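Local coordinates for protein 6-phosphogluconolactonase (Leishmania braziliensis, PDB 3CH7) that probably hydrolyses 6-phosphogluconolactone to 6-phosphogluconate, the second step of the oxidative pentose phosphate pathway, at residues E11-M16 with G45-R50; I208-H213 with D247-V252. All coordinates share one frame; numbering follows the deposited sequence. Where two conformers were deposited one is given.

Contact 1 of 2, residues E11-M16 with G45-R50; sequences ENLSQM and GSTPKR
Leu13 and Arg50 carry a surface contact between the first turns of two helices, 13-29 and 46-64, each of which follows a parallel strand of the Rossmann-like α/β fold. The leucine lies over one face of the guanidinium, with CB 3.6 Å above its plane and offset toward the rim; CD1 comes to 3.5 Å from Arg50 NH1. An arginine suits this surface position: its flat head can lie on hydrocarbon while its charge probably remains within reach of solvent. A bend at chi3 (60°) turns that head across the leucine, so the two side chains meet at about a right angle. Farther in, Met16 CE, in one of two deposited conformers, packs 4.0 Å from Thr47 CG2.

Asn12 caps helix 13-29, accepting from Gln15 N through OD1 at 3.0 Å, while Glu11 N donates to Gln15 OE1 (2.7 Å, 168° at the hydrogen). Gly45 only holds the N-cap position of helix 46-64; with its positive phi, a CB would jam against the preceding carbonyl. At the guanidinium edge, Ser14 OG sits 2.8 Å from Arg50 NH2, near the plane, but the angle is too poor for a hydrogen bond.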
loop_
_atom_site.group_PDB
_atom_site.type_symbol
_atom_site.label_atom_id
_atom_site.label_comp_id
_atom_site.label_asym_id
_atom_site.label_seq_id
_atom_site.Cartn_x
_atom_site.Cartn_y
_atom_site.Cartn_z
ATOM N N GLU A 11 -1.062 -20.373 7.616
ATOM C CA GLU A 11 -1.340 -20.950 8.931
ATOM C C GLU A 11 -0.991 -19.960 10.043
ATOM O O GLU A 11 -1.706 -19.800 11.022
ATOM C CB GLU A 11 -0.565 -22.286 9.053
ATOM C CG GLU A 11 -0.956 -23.323 7.936
ATOM C CD GLU A 11 -0.273 -24.699 8.042
ATOM O OE1 GLU A 11 0.908 -24.844 7.668
ATOM O OE2 GLU A 11 -0.957 -25.660 8.435
ATOM N N ASN A 12 0.124 -19.274 9.849
ATOM C CA ASN A 12 0.619 -18.274 10.822
ATOM C C ASN A 12 1.200 -17.022 10.090
ATOM O O ASN A 12 1.371 -17.038 8.848
ATOM C CB ASN A 12 1.636 -18.929 11.782
ATOM C CG ASN A 12 2.754 -19.622 11.061
ATOM O OD1 ASN A 12 3.512 -18.996 10.334
ATOM N ND2 ASN A 12 2.882 -20.936 11.263
ATOM N N LEU A 13 1.449 -15.943 10.842
ATOM C CA LEU A 13 1.954 -14.676 10.261
ATOM C C LEU A 13 3.362 -14.831 9.676
ATOM O O LEU A 13 3.753 -14.115 8.758
ATOM C CB LEU A 13 1.956 -13.530 11.284
ATOM C CG LEU A 13 0.720 -12.668 11.612
ATOM C CD1 LEU A 13 1.129 -11.600 12.652
ATOM C CD2 LEU A 13 0.104 -11.952 10.397
ATOM N N SER A 14 4.106 -15.799 10.188
ATOM C CA SER A 14 5.446 -16.089 9.693
ATOM C C SER A 14 5.418 -16.628 8.268
ATOM O O SER A 14 6.301 -16.337 7.469
ATOM C CB SER A 14 6.139 -17.081 10.641
ATOM O OG SER A 14 5.806 -16.844 12.028
ATOM N N GLN A 15 4.401 -17.441 7.959
ATOM C CA GLN A 15 4.218 -18.035 6.612
ATOM C C GLN A 15 3.810 -16.920 5.694
ATOM O O GLN A 15 4.304 -16.821 4.581
ATOM C CB GLN A 15 3.132 -19.121 6.654
ATOM C CG GLN A 15 3.102 -20.068 5.454
ATOM C CD GLN A 15 2.075 -21.236 5.589
ATOM O OE1 GLN A 15 1.158 -21.233 6.452
ATOM N NE2 GLN A 15 2.245 -22.248 4.713
ATOM N N MET A 16 2.908 -16.076 6.182
ATOM C CA MET A 16 2.466 -14.872 5.449
ATOM C C MET A 16 3.663 -13.973 5.112
ATOM O O MET A 16 3.837 -13.566 3.980
ATOM C CB MET A 16 1.410 -14.052 6.245
ATOM C CG MET A 16 -0.034 -14.584 6.167
ATOM S SD MET A 16 -1.242 -13.944 7.392
ATOM C CE MET A 16 -1.145 -12.167 7.083
ATOM N N GLY A 45 0.843 -1.127 9.892
ATOM C CA GLY A 45 0.264 -2.151 10.793
ATOM C C GLY A 45 1.099 -3.378 11.169
ATOM O O GLY A 45 2.121 -3.691 10.566
ATOM N N SER A 46 0.652 -4.109 12.176
ATOM C CA SER A 46 1.451 -5.232 12.708
ATOM C C SER A 46 1.784 -6.293 11.661
ATOM O O SER A 46 2.763 -7.091 11.792
ATOM C CB SER A 46 0.712 -5.915 13.886
ATOM O OG SER A 46 -0.435 -6.661 13.470
ATOM N N THR A 47 0.910 -6.312 10.658
ATOM C CA THR A 47 0.863 -7.335 9.638
ATOM C C THR A 47 2.198 -7.294 8.898
ATOM O O THR A 47 2.984 -8.272 8.973
ATOM C CB THR A 47 -0.428 -7.070 8.730
ATOM O OG1 THR A 47 -1.446 -6.399 9.515
ATOM C CG2 THR A 47 -0.970 -8.357 8.124
ATOM N N PRO A 48 2.495 -6.150 8.215
ATOM C CA PRO A 48 3.797 -5.982 7.564
ATOM C C PRO A 48 5.021 -5.695 8.485
ATOM O O PRO A 48 6.131 -5.893 8.030
ATOM C CB PRO A 48 3.564 -4.782 6.627
ATOM C CG PRO A 48 2.606 -3.993 7.323
ATOM C CD PRO A 48 1.630 -5.014 7.878
ATOM N N LYS A 49 4.820 -5.229 9.718
ATOM C CA LYS A 49 5.948 -5.011 10.668
ATOM C C LYS A 49 6.963 -6.162 10.641
ATOM O O LYS A 49 8.176 -5.952 10.500
ATOM C CB LYS A 49 5.426 -4.732 12.096
ATOM C CG LYS A 49 6.495 -4.674 13.211
ATOM C CD LYS A 49 5.956 -3.996 14.501
ATOM C CE LYS A 49 6.414 -4.689 15.867
ATOM N NZ LYS A 49 7.826 -5.273 15.885
ATOM N N ARG A 50 6.438 -7.378 10.602
ATOM C CA ARG A 50 7.229 -8.582 10.633
ATOM C C ARG A 50 7.935 -8.888 9.382
ATOM O O ARG A 50 9.076 -9.310 9.404
ATOM C CB ARG A 50 6.341 -9.753 11.045
ATOM C CG ARG A 50 6.079 -9.639 12.519
ATOM C CD ARG A 50 5.160 -10.683 13.010
ATOM N NE ARG A 50 5.638 -12.058 12.795
ATOM C CZ ARG A 50 5.034 -13.098 13.364
ATOM N NH1 ARG A 50 4.001 -12.889 14.163
ATOM N NH2 ARG A 50 5.477 -14.321 13.162
#

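Contact 2 of 2, residues I208-H213 with D247-V252; sequences IQYAKH and DCRGSV. Unlike the reference sequence in segment 208-213: Tyr210 (reference His).
Gln209 O and Lys212 O give the backbone bonds that join the end of a helix and the turn after it to the approach of the last sheet strand. Arg249 N donates to Gln209 O (2.9 Å, 160° at the hydrogen) and Ser251 N to Lys212 O (3.1 Å), the latter starting the parallel pairing of His213 with Ser251. Between them one water bridges the segments, accepting from Gly250 N (2.9 Å) and donating to Ile208 O. Gly250 CA makes CA-H...O contacts with Ala211 O and Lys212 O; a CB here would strike both oxygens, hence glycine.

The charged contact is a cation-pi contact: Arg249 CZ lies 3.9 Å from the centre of the Tyr210 ring, over its face, with the two planes 35° apart. Bends at chi2 and chi3 bring the guanidinium alongside the tyrosine, pointing the same way; this tyrosine replaces the reference histidine.

Apolar packing sets Ile208 CG2 4.2 Å from Cys248 SG, while the Gln209 methylenes pass Asp247 O and Gln209 NE2 donates to Phe244 O. Ile208 also packs on Leu160 of strand 157-160, and strand 251-256 runs between 213-218 and 6-9, where Val252 pairs with Thr6.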
loop_
_atom_site.group_PDB
_atom_site.type_symbol
_atom_site.label_atom_id
_atom_site.label_comp_id
_atom_site.label_asym_id
_atom_site.label_seq_id
_atom_site.Cartn_x
_atom_site.Cartn_y
_atom_site.Cartn_z
ATOM N N ILE A 208 -2.289 1.859 -7.993
ATOM C CA ILE A 208 -2.368 0.432 -7.553
ATOM C C ILE A 208 -2.669 -0.449 -8.764
ATOM O O ILE A 208 -1.974 -1.442 -9.009
ATOM C CB ILE A 208 -3.367 0.281 -6.325
ATOM C CG1 ILE A 208 -2.788 0.999 -5.084
ATOM C CG2 ILE A 208 -3.669 -1.255 -5.995
ATOM C CD1 ILE A 208 -3.787 1.382 -3.976
ATOM N N GLN A 209 -3.622 -0.013 -9.591
ATOM C CA GLN A 209 -4.003 -0.750 -10.832
ATOM C C GLN A 209 -2.999 -0.727 -11.960
ATOM O O GLN A 209 -3.104 -1.519 -12.871
ATOM C CB GLN A 209 -5.378 -0.275 -11.354
ATOM C CG GLN A 209 -6.491 -0.440 -10.326
ATOM C CD GLN A 209 -7.749 0.206 -10.759
ATOM O OE1 GLN A 209 -7.710 1.118 -11.522
ATOM N NE2 GLN A 209 -8.871 -0.233 -10.245
ATOM N N TYR A 210 -2.002 0.146 -11.930
ATOM C CA TYR A 210 -0.878 0.023 -12.898
ATOM C C TYR A 210 0.403 -0.634 -12.313
ATOM O O TYR A 210 1.388 -0.808 -13.023
ATOM C CB TYR A 210 -0.535 1.402 -13.466
ATOM C CG TYR A 210 -1.528 1.939 -14.487
ATOM C CD1 TYR A 210 -1.529 1.459 -15.786
ATOM C CD2 TYR A 210 -2.400 2.961 -14.171
ATOM C CE1 TYR A 210 -2.391 1.970 -16.747
ATOM C CE2 TYR A 210 -3.281 3.475 -15.113
ATOM C CZ TYR A 210 -3.252 2.993 -16.405
ATOM O OH TYR A 210 -4.143 3.471 -17.343
ATOM N N ALA A 211 0.401 -1.018 -11.030
ATOM C CA ALA A 211 1.549 -1.716 -10.408
ATOM C C ALA A 211 1.762 -3.078 -11.027
ATOM O O ALA A 211 0.818 -3.745 -11.475
ATOM C CB ALA A 211 1.362 -1.838 -8.866
ATOM N N LYS A 212 3.015 -3.491 -11.084
ATOM C CA LYS A 212 3.349 -4.775 -11.664
ATOM C C LYS A 212 2.859 -5.984 -10.813
ATOM O O LYS A 212 2.356 -6.945 -11.362
ATOM C CB LYS A 212 4.848 -4.840 -12.014
ATOM C CG LYS A 212 5.312 -3.773 -13.033
ATOM C CD LYS A 212 6.839 -3.856 -13.264
ATOM C CE LYS A 212 7.499 -2.551 -13.894
ATOM N NZ LYS A 212 8.984 -2.725 -14.239
ATOM N N HIS A 213 3.013 -5.905 -9.494
ATOM C CA HIS A 213 2.610 -6.943 -8.535
ATOM C C HIS A 213 1.918 -6.229 -7.356
ATOM O O HIS A 213 2.460 -5.231 -6.821
ATOM C CB HIS A 213 3.844 -7.707 -8.014
ATOM C CG HIS A 213 4.796 -8.166 -9.083
ATOM N ND1 HIS A 213 5.939 -7.465 -9.424
ATOM C CD2 HIS A 213 4.797 -9.278 -9.859
ATOM C CE1 HIS A 213 6.580 -8.109 -10.385
ATOM N NE2 HIS A 213 5.908 -9.210 -10.670
ATOM N N ASP A 247 -9.644 -4.801 -11.015
ATOM C CA ASP A 247 -9.197 -4.178 -12.251
ATOM C C ASP A 247 -7.754 -3.848 -12.312
ATOM O O ASP A 247 -7.334 -3.039 -13.156
ATOM C CB ASP A 247 -10.035 -2.930 -12.563
ATOM C CG ASP A 247 -11.454 -3.273 -12.837
ATOM O OD1 ASP A 247 -11.701 -4.321 -13.488
ATOM O OD2 ASP A 247 -12.318 -2.528 -12.355
ATOM N N CYS A 248 -6.974 -4.499 -11.464
ATOM C CA CYS A 248 -5.562 -4.295 -11.490
ATOM C C CYS A 248 -5.070 -4.837 -12.808
ATOM O O CYS A 248 -5.530 -5.894 -13.240
ATOM C CB CYS A 248 -4.864 -5.035 -10.293
ATOM S SG CYS A 248 -5.058 -4.149 -8.768
ATOM N N ARG A 249 -4.042 -4.206 -13.380
ATOM C CA ARG A 249 -3.377 -4.766 -14.607
ATOM C C ARG A 249 -2.200 -5.676 -14.330
ATOM O O ARG A 249 -1.748 -6.390 -15.228
ATOM C CB ARG A 249 -2.831 -3.664 -15.523
ATOM C CG ARG A 249 -3.826 -2.999 -16.391
ATOM C CD ARG A 249 -4.481 -1.866 -15.725
ATOM N NE ARG A 249 -4.769 -0.773 -16.667
ATOM C CZ ARG A 249 -5.533 0.269 -16.360
ATOM N NH1 ARG A 249 -6.053 0.377 -15.143
ATOM N NH2 ARG A 249 -5.783 1.206 -17.258
ATOM N N GLY A 250 -1.616 -5.570 -13.145
ATOM C CA GLY A 250 -0.575 -6.495 -12.734
ATOM C C GLY A 250 -1.175 -7.690 -12.003
ATOM O O GLY A 250 -2.399 -7.817 -11.867
ATOM N N SER A 251 -0.294 -8.565 -11.548
ATOM C CA SER A 251 -0.659 -9.680 -10.707
ATOM C C SER A 251 -1.165 -9.216 -9.355
ATOM O O SER A 251 -0.827 -8.111 -8.883
ATOM C CB SER A 251 0.563 -10.532 -10.491
ATOM O OG SER A 251 1.132 -10.833 -11.762
ATOM N N VAL A 252 -2.060 -10.024 -8.785
ATOM C CA VAL A 252 -2.563 -9.816 -7.450
ATOM C C VAL A 252 -2.424 -11.146 -6.653
ATOM O O VAL A 252 -2.810 -12.204 -7.130
ATOM C CB VAL A 252 -4.016 -9.339 -7.474
ATOM C CG1 VAL A 252 -4.524 -9.109 -6.074
ATOM C CG2 VAL A 252 -4.135 -8.060 -8.300
HETATM O O HOH W 1 -1.552 -3.605 -11.059
#

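Contacts 1 and 2 lie at opposite ends of the parallel part of one sheet. Contact 1 gathers the helices that leave the C-terminal ends of strands 6-9 and 38-42, whereas contact 2 holds the entries into strands 213-218 and 251-256. Their centres are 22 Å apart and their nearest atoms about 13 Å, so they do not touch; strand 251-256, which leads on from contact 2, lies beside 6-9, which leads into contact 1. In Rossmann-like folds the active site lies at the C-terminal strand ends, which is the side of contact 1; the Gly-Ser-Thr-Pro sequence at 45-48, where helix 46-64 begins, is consistent with the sugar-phosphate site of this family. Contact 2, on the other side, is structural packing.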